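Local structure of adenosine deaminase 1 (Arthrobacter aurescens, 3RYS) at residues A[54-58]-A[59-63]; A[256-259]-A[260-264]; A[289-292]-A[293-296]. The protein probably catalyses the zinc-dependent hydrolytic deamination of adenine to hypoxanthine, a step of purine salvage. One frame throughout, in Å; residues are numbered along the deposited sequence.

Contact 1: A[54-58]-A[59-63]; sequences YEFTD and LQSFL. With ADE (adenine), chain D.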
loop_
_atom_site.group_PDB
_atom_site.type_symbol
_atom_site.label_atom_id
_atom_site.label_comp_id
_atom_site.label_asym_id
_atom_site.label_seq_id
_atom_site.Cartn_x
_atom_site.Cartn_y
_atom_site.Cartn_z
ATOM N N TYR A 54 -10.437 2.962 16.693
ATOM C CA TYR A 54 -10.300 2.917 15.241
ATOM C C TYR A 54 -11.331 3.763 14.492
ATOM O O TYR A 54 -11.607 3.512 13.323
ATOM C CB TYR A 54 -10.351 1.467 14.747
ATOM C CG TYR A 54 -9.089 0.674 15.023
ATOM C CD1 TYR A 54 -8.685 0.396 16.324
ATOM C CD2 TYR A 54 -8.307 0.196 13.980
ATOM C CE1 TYR A 54 -7.532 -0.329 16.577
ATOM C CE2 TYR A 54 -7.157 -0.530 14.224
ATOM C CZ TYR A 54 -6.773 -0.790 15.522
ATOM O OH TYR A 54 -5.629 -1.517 15.755
ATOM N N GLU A 55 -11.902 4.763 15.152
ATOM C CA GLU A 55 -12.769 5.697 14.447
ATOM C C GLU A 55 -11.981 6.945 14.075
ATOM O O GLU A 55 -11.743 7.810 14.913
ATOM C CB GLU A 55 -13.990 6.070 15.281
ATOM C CG GLU A 55 -15.029 6.846 14.483
ATOM C CD GLU A 55 -16.172 7.354 15.338
ATOM O OE1 GLU A 55 -16.010 7.415 16.576
ATOM O OE2 GLU A 55 -17.231 7.697 14.767
ATOM N N PHE A 56 -11.579 7.032 12.813
ATOM C CA PHE A 56 -10.670 8.086 12.376
ATOM C C PHE A 56 -11.414 9.313 11.870
ATOM O O PHE A 56 -12.576 9.225 11.477
ATOM C CB PHE A 56 -9.703 7.552 11.317
ATOM C CG PHE A 56 -9.047 6.256 11.707
ATOM C CD1 PHE A 56 -8.077 6.228 12.695
ATOM C CD2 PHE A 56 -9.412 5.066 11.098
ATOM C CE1 PHE A 56 -7.479 5.041 13.060
ATOM C CE2 PHE A 56 -8.819 3.875 11.461
ATOM C CZ PHE A 56 -7.851 3.860 12.442
ATOM N N THR A 57 -10.729 10.452 11.891
ATOM C CA THR A 57 -11.319 11.729 11.520
ATOM C C THR A 57 -10.655 12.285 10.269
ATOM O O THR A 57 -11.258 13.047 9.513
ATOM C CB THR A 57 -11.141 12.745 12.655
ATOM O OG1 THR A 57 -11.476 12.125 13.901
ATOM C CG2 THR A 57 -12.030 13.958 12.439
ATOM N N ASP A 58 -9.396 11.902 10.078
ATOM C CA ASP A 58 -8.587 12.338 8.942
ATOM C C ASP A 58 -7.335 11.472 8.897
ATOM O O ASP A 58 -7.181 10.567 9.719
ATOM C CB ASP A 58 -8.227 13.828 9.049
ATOM C CG ASP A 58 -7.493 14.178 10.345
ATOM O OD1 ASP A 58 -7.274 13.287 11.193
ATOM O OD2 ASP A 58 -7.129 15.361 10.515
ATOM N N LEU A 59 -6.444 11.739 7.949
ATOM C CA LEU A 59 -5.227 10.943 7.824
ATOM C C LEU A 59 -4.431 10.945 9.123
ATOM O O LEU A 59 -3.930 9.908 9.558
ATOM C CB LEU A 59 -4.346 11.451 6.682
ATOM C CG LEU A 59 -3.028 10.692 6.492
ATOM C CD1 LEU A 59 -3.288 9.217 6.219
ATOM C CD2 LEU A 59 -2.193 11.304 5.376
ATOM N N GLN A 60 -4.324 12.119 9.738
ATOM C CA GLN A 60 -3.476 12.296 10.910
ATOM C C GLN A 60 -3.919 11.437 12.095
ATOM O O GLN A 60 -3.102 10.752 12.710
ATOM C CB GLN A 60 -3.411 13.773 11.309
ATOM C CG GLN A 60 -2.334 14.080 12.337
ATOM C CD GLN A 60 -0.957 13.580 11.917
ATOM O OE1 GLN A 60 -0.425 13.974 10.879
ATOM N NE2 GLN A 60 -0.373 12.709 12.734
ATOM N N SER A 61 -5.211 11.474 12.410
ATOM C CA SER A 61 -5.736 10.697 13.525
ATOM C C SER A 61 -5.374 9.227 13.356
ATOM O O SER A 61 -5.112 8.523 14.334
ATOM C CB SER A 61 -7.255 10.862 13.644
ATOM O OG SER A 61 -7.932 10.233 12.570
ATOM N N PHE A 62 -5.353 8.771 12.107
ATOM C CA PHE A 62 -4.988 7.396 11.802
ATOM C C PHE A 62 -3.502 7.155 12.025
ATOM O O PHE A 62 -3.120 6.229 12.736
ATOM C CB PHE A 62 -5.355 7.046 10.364
ATOM C CG PHE A 62 -4.498 5.967 9.771
ATOM C CD1 PHE A 62 -4.659 4.640 10.155
ATOM C CD2 PHE A 62 -3.526 6.276 8.831
ATOM C CE1 PHE A 62 -3.868 3.639 9.609
ATOM C CE2 PHE A 62 -2.731 5.284 8.285
ATOM C CZ PHE A 62 -2.901 3.960 8.675
ATOM N N LEU A 63 -2.671 7.988 11.406
ATOM C CA LEU A 63 -1.225 7.880 11.556
ATOM C C LEU A 63 -0.836 7.771 13.032
ATOM O O LEU A 63 0.022 6.964 13.402
ATOM C CB LEU A 63 -0.515 9.067 10.896
ATOM C CG LEU A 63 -0.491 9.118 9.362
ATOM C CD1 LEU A 63 0.188 10.390 8.867
ATOM C CD2 LEU A 63 0.202 7.896 8.792
HETATM N N9 ADE D . 1.004 5.796 5.988
HETATM C C8 ADE D . 0.413 4.560 5.974
HETATM N N7 ADE D . -0.657 4.479 5.212
HETATM C C5 ADE D . -0.776 5.761 4.691
HETATM C C6 ADE D . -1.712 6.341 3.808
HETATM N N6 ADE D . -2.741 5.664 3.285
HETATM N N1 ADE D . -1.547 7.645 3.487
HETATM C C2 ADE D . -0.514 8.316 4.018
HETATM N N3 ADE D . 0.430 7.882 4.857
HETATM C C4 ADE D . 0.238 6.585 5.157
#
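The Phe56 ring is covered on one face by Phe62 CB and on the opposite face, near its rim, by Tyr54 O, while Ser61 OG lies at its edge. Phe62 CB stands 4.1 Å from the centroid of the Phe56 ring, a CH-pi contact. Beyond CB the Phe62 ring turns an edge toward the face of Phe56, a T-shaped pair with centroids 5.5 Å apart and planes at 89°. With CG anti to the backbone N (chi1 153°), Phe62 also reaches the substrate, which meets another part of its edge: CE2 is 3.8 Å from adenine N7. One turn back along the helix, Leu59 puts CD1 3.6 Å from adenine N1, and Leu63 CD2 approaches N9 on the imidazole side of the purine. Ser61 OG, at the edge of Phe56, both accepts and donates. It accepts a nearly straight bond from Thr57 N (2.9 Å, 174°) and donates to Asp58 O at 3.0 Å, so its rotation is fixed from two sides. Asp58 OD1 in turn takes Ser61 N at 3.0 Å on its syn side, somewhat out of the carboxylate plane. Glu203 accepts from Leu59 N, another amide of this helix end. The arrangement is an Asp N-cap opening helix 59-69, whose first turn forms an apolar wall of the adenine pocket in this TIM-barrel deaminase.

Contact 2: A[256-259]-A[260-264]; sequences AVDK and LADHP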
loop_
_atom_site.group_PDB
_atom_site.type_symbol
_atom_site.label_atom_id
_atom_site.label_comp_id
_atom_site.label_asym_id
_atom_site.label_seq_id
_atom_site.Cartn_x
_atom_site.Cartn_y
_atom_site.Cartn_z
ATOM N N ALA A 256 -11.777 10.865 3.597
ATOM C CA ALA A 256 -11.478 11.513 2.325
ATOM C C ALA A 256 -12.699 11.398 1.426
ATOM O O ALA A 256 -12.962 12.270 0.600
ATOM C CB ALA A 256 -10.271 10.872 1.665
ATOM N N VAL A 257 -13.436 10.303 1.600
ATOM C CA VAL A 257 -14.701 10.073 0.909
ATOM C C VAL A 257 -15.767 9.774 1.956
ATOM O O VAL A 257 -15.539 8.985 2.875
ATOM C CB VAL A 257 -14.606 8.886 -0.078
ATOM C CG1 VAL A 257 -15.977 8.544 -0.627
ATOM C CG2 VAL A 257 -13.646 9.207 -1.210
ATOM N N ASP A 258 -16.928 10.406 1.827
ATOM C CA ASP A 258 -17.952 10.298 2.860
ATOM C C ASP A 258 -18.417 8.859 3.039
ATOM O O ASP A 258 -18.228 8.263 4.098
ATOM C CB ASP A 258 -19.139 11.205 2.540
ATOM C CG ASP A 258 -20.185 11.201 3.636
ATOM O OD1 ASP A 258 -21.318 11.664 3.379
ATOM O OD2 ASP A 258 -19.876 10.730 4.752
ATOM N N LYS A 259 -19.035 8.312 1.999
ATOM C CA LYS A 259 -19.466 6.920 1.998
ATOM C C LYS A 259 -18.875 6.203 0.794
ATOM O O LYS A 259 -18.537 6.829 -0.211
ATOM C CB LYS A 259 -20.991 6.826 1.962
ATOM C CG LYS A 259 -21.672 7.315 3.231
ATOM C CD LYS A 259 -23.092 7.785 2.954
ATOM C CE LYS A 259 -23.973 6.653 2.447
ATOM N NZ LYS A 259 -25.277 7.168 1.935
ATOM N N LEU A 260 -18.747 4.887 0.893
ATOM C CA LEU A 260 -18.240 4.114 -0.225
ATOM C C LEU A 260 -19.093 4.362 -1.470
ATOM O O LEU A 260 -18.595 4.314 -2.593
ATOM C CB LEU A 260 -18.208 2.625 0.115
ATOM C CG LEU A 260 -17.598 1.759 -0.986
ATOM C CD1 LEU A 260 -16.191 2.243 -1.303
ATOM C CD2 LEU A 260 -17.593 0.291 -0.595
ATOM N N ALA A 261 -20.377 4.639 -1.269
ATOM C CA ALA A 261 -21.283 4.871 -2.389
ATOM C C ALA A 261 -20.897 6.135 -3.149
ATOM O O ALA A 261 -21.336 6.357 -4.280
ATOM C CB ALA A 261 -22.724 4.950 -1.905
ATOM N N ASP A 262 -20.055 6.953 -2.529
ATOM C CA ASP A 262 -19.646 8.221 -3.116
ATOM C C ASP A 262 -18.260 8.154 -3.753
ATOM O O ASP A 262 -17.734 9.172 -4.196
ATOM C CB ASP A 262 -19.667 9.323 -2.051
ATOM C CG ASP A 262 -21.030 9.479 -1.401
ATOM O OD1 ASP A 262 -22.037 9.550 -2.143
ATOM O OD2 ASP A 262 -21.093 9.531 -0.153
ATOM N N HIS A 263 -17.665 6.966 -3.803
ATOM C CA HIS A 263 -16.286 6.849 -4.274
ATOM C C HIS A 263 -16.147 7.012 -5.789
ATOM O O HIS A 263 -16.939 6.460 -6.551
ATOM C CB HIS A 263 -15.660 5.535 -3.826
ATOM C CG HIS A 263 -14.167 5.577 -3.774
ATOM N ND1 HIS A 263 -13.380 5.503 -4.904
ATOM C CD2 HIS A 263 -13.315 5.704 -2.729
ATOM C CE1 HIS A 263 -12.108 5.577 -4.556
ATOM N NE2 HIS A 263 -12.042 5.699 -3.242
ATOM N N PRO A 264 -15.125 7.770 -6.223
ATOM C CA PRO A 264 -14.869 8.096 -7.633
ATOM C C PRO A 264 -14.385 6.914 -8.460
ATOM O O PRO A 264 -14.343 7.028 -9.679
ATOM C CB PRO A 264 -13.740 9.131 -7.560
ATOM C CG PRO A 264 -13.698 9.587 -6.136
ATOM C CD PRO A 264 -14.160 8.428 -5.328
#
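Lys259 O accepts Asp262 N at 2.8 Å, and together with the next such bond, His263 N to Leu260 O, this winds 260-262 into a short 3-10 segment. Asp262 answers with its side chain. CG lies beside its own backbone N (chi1 -57°), which swings the carboxylate back over the start of the turn, where OD2 accepts Lys259 N at 3.2 Å from its anti side. The bond is bent, 138° at the hydrogen. The same oxygen lies 3.4 Å from Lys259 CB, but the lysine chain then leads off, leaving NZ 5.2 Å from OD2. The turn belongs to the connection between strands 244-246 and 275-277 of the TIM barrel, in the loop that joins helix 248-253 to helix 265-270. Within that loop His263 bonds at both ring nitrogens: ND1 caps Leu265 N at the head of the second helix, and NE2 pairs with the side-chain amide of Asn251 in the first. Val257 fills the inner side, its CG1 4.0 Å from Asp262 CB and its CG2 3.8 Å from His263 CD2, with the Val257 and His263 side chains crossing at about a right angle; CG2 also reaches Pro264 CD. On the outer side the carboxylates of Asp258 and Asp262 run side by side, OD1 to OD2 4.1 Å apart, a closeness probably eased by the salt bridge from Asp258 OD2 to Arg255.

Contact 3: A[289-292]-A[293-296]; sequences VDDN and FEQL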
loop_
_atom_site.group_PDB
_atom_site.type_symbol
_atom_site.label_atom_id
_atom_site.label_comp_id
_atom_site.label_asym_id
_atom_site.label_seq_id
_atom_site.Cartn_x
_atom_site.Cartn_y
_atom_site.Cartn_z
ATOM N N VAL A 289 -7.645 -6.700 0.334
ATOM C CA VAL A 289 -8.015 -6.372 -1.038
ATOM C C VAL A 289 -9.338 -7.036 -1.429
ATOM O O VAL A 289 -10.222 -6.383 -1.986
ATOM C CB VAL A 289 -6.905 -6.729 -2.051
ATOM C CG1 VAL A 289 -6.735 -8.239 -2.153
ATOM C CG2 VAL A 289 -7.225 -6.134 -3.414
ATOM N N ASP A 290 -9.483 -8.322 -1.115
ATOM C CA ASP A 290 -10.702 -9.048 -1.458
ATOM C C ASP A 290 -11.917 -8.439 -0.770
ATOM O O ASP A 290 -13.023 -8.501 -1.292
ATOM C CB ASP A 290 -10.577 -10.540 -1.131
ATOM C CG ASP A 290 -10.410 -10.808 0.357
ATOM O OD1 ASP A 290 -11.404 -11.222 1.000
ATOM O OD2 ASP A 290 -9.290 -10.604 0.880
ATOM N N ASP A 291 -11.703 -7.846 0.400
ATOM C CA ASP A 291 -12.765 -7.126 1.091
ATOM C C ASP A 291 -13.100 -5.839 0.358
ATOM O O ASP A 291 -14.265 -5.453 0.273
ATOM C CB ASP A 291 -12.369 -6.824 2.536
ATOM C CG ASP A 291 -12.362 -8.064 3.409
ATOM O OD1 ASP A 291 -13.369 -8.815 3.401
ATOM O OD2 ASP A 291 -11.347 -8.286 4.106
ATOM N N ASN A 292 -12.078 -5.171 -0.172
ATOM C CA ASN A 292 -12.301 -3.970 -0.969
ATOM C C ASN A 292 -13.124 -4.304 -2.205
ATOM O O ASN A 292 -14.039 -3.570 -2.564
ATOM C CB ASN A 292 -10.982 -3.299 -1.365
ATOM C CG ASN A 292 -10.383 -2.464 -0.237
ATOM O OD1 ASN A 292 -10.525 -1.240 -0.216
ATOM N ND2 ASN A 292 -9.716 -3.122 0.706
ATOM N N PHE A 293 -12.808 -5.421 -2.850
ATOM C CA PHE A 293 -13.568 -5.848 -4.016
ATOM C C PHE A 293 -15.009 -6.166 -3.638
ATOM O O PHE A 293 -15.947 -5.699 -4.285
ATOM C CB PHE A 293 -12.917 -7.062 -4.677
ATOM C CG PHE A 293 -11.836 -6.710 -5.652
ATOM C CD1 PHE A 293 -10.507 -6.714 -5.266
ATOM C CD2 PHE A 293 -12.147 -6.376 -6.954
ATOM C CE1 PHE A 293 -9.509 -6.392 -6.163
ATOM C CE2 PHE A 293 -11.154 -6.050 -7.855
ATOM C CZ PHE A 293 -9.832 -6.059 -7.460
ATOM N N GLU A 294 -15.174 -6.964 -2.587
ATOM C CA GLU A 294 -16.497 -7.344 -2.102
ATOM C C GLU A 294 -17.404 -6.135 -1.927
ATOM O O GLU A 294 -18.573 -6.161 -2.319
ATOM C CB GLU A 294 -16.387 -8.090 -0.776
ATOM C CG GLU A 294 -17.727 -8.526 -0.213
ATOM C CD GLU A 294 -17.630 -8.985 1.228
ATOM O OE1 GLU A 294 -16.586 -8.728 1.869
ATOM O OE2 GLU A 294 -18.600 -9.599 1.721
ATOM N N GLN A 295 -16.862 -5.074 -1.338
ATOM C CA GLN A 295 -17.642 -3.868 -1.094
ATOM C C GLN A 295 -17.938 -3.097 -2.383
ATOM O O GLN A 295 -19.011 -2.510 -2.531
ATOM C CB GLN A 295 -16.949 -2.975 -0.061
ATOM C CG GLN A 295 -16.869 -3.586 1.337
ATOM C CD GLN A 295 -18.235 -3.944 1.909
ATOM O OE1 GLN A 295 -18.859 -4.921 1.492
ATOM N NE2 GLN A 295 -18.698 -3.158 2.876
ATOM N N LEU A 296 -16.991 -3.111 -3.317
ATOM C CA LEU A 296 -17.181 -2.459 -4.612
ATOM C C LEU A 296 -18.328 -3.102 -5.375
ATOM O O LEU A 296 -19.120 -2.416 -6.022
ATOM C CB LEU A 296 -15.905 -2.535 -5.455
ATOM C CG LEU A 296 -14.733 -1.687 -4.964
ATOM C CD1 LEU A 296 -13.519 -1.898 -5.853
ATOM C CD2 LEU A 296 -15.124 -0.212 -4.901
#
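Phe293, Asn292 and Asp291 carry most of this contact, which spans the first turns of alpha-helix 289-300, the helix that follows strand 275-277 of the TIM barrel. Four consecutive i to i+4 backbone bonds set the frame, from Phe293 N to Val289 O (2.9 Å) through to Leu296 N to Asn292 O (3.1 Å). Phe293, with CG anti to its carbonyl carbon (chi1 -85°), sends its ring back toward the helix start and alongside Val289, both side chains pointing the same way. CE1 lies 3.6 Å from Val289 CG2, and Val289 O and Asp290 CA sit at the ring edge. Val15 and Val277 of two strands and Leu310 of helix 304-317 also touch this ring, so it lies between two barrel strands and helix 304-317. Asn292 meets the second segment mainly through its backbone: Asn292 O takes the amide of Leu296, whose CB and CG both lie against the same oxygen. The side-chain amide of Asn292 is held at both ends, ND2 donating to Tyr288 O and OD1 accepting from Leu249 N, so it is anchored to the residue before the helix and to the start of helix 248-253. On the more polar flank Asp291 OD2 accepts Tyr288 N, turning back over the helix N terminus, where the helix dipole would tend to stabilise its charge. Asp291 OD1 faces Glu294, whose side chain runs the same way: the two carboxylates lie side by side with planes 33° apart, like charges separated by 3.6 Å from Asp291 OD1 to Glu294 OE1.

How the contacts relate
From the N terminus, contact 1 comes first, joining the loop after helix 47-51 to the start of helix 59-69 beside the adenine. Contact 2 follows nearly 200 residues later, in the loop between helices 248-253 and 265-270, and contact 3 lies beyond strand 275-277 on helix 289-300. Each is confined to one continuous run of chain, so the three stand in series, neither nested nor crossing. Contacts 2 and 3 touch: Leu260 CD2 packs 3.4 Å from Gln295 CB, tying the 3-10 turn to the helix. Contact 1 touches neither; its nearest atoms are about 6 Å from contact 2 and about 13 Å from contact 3.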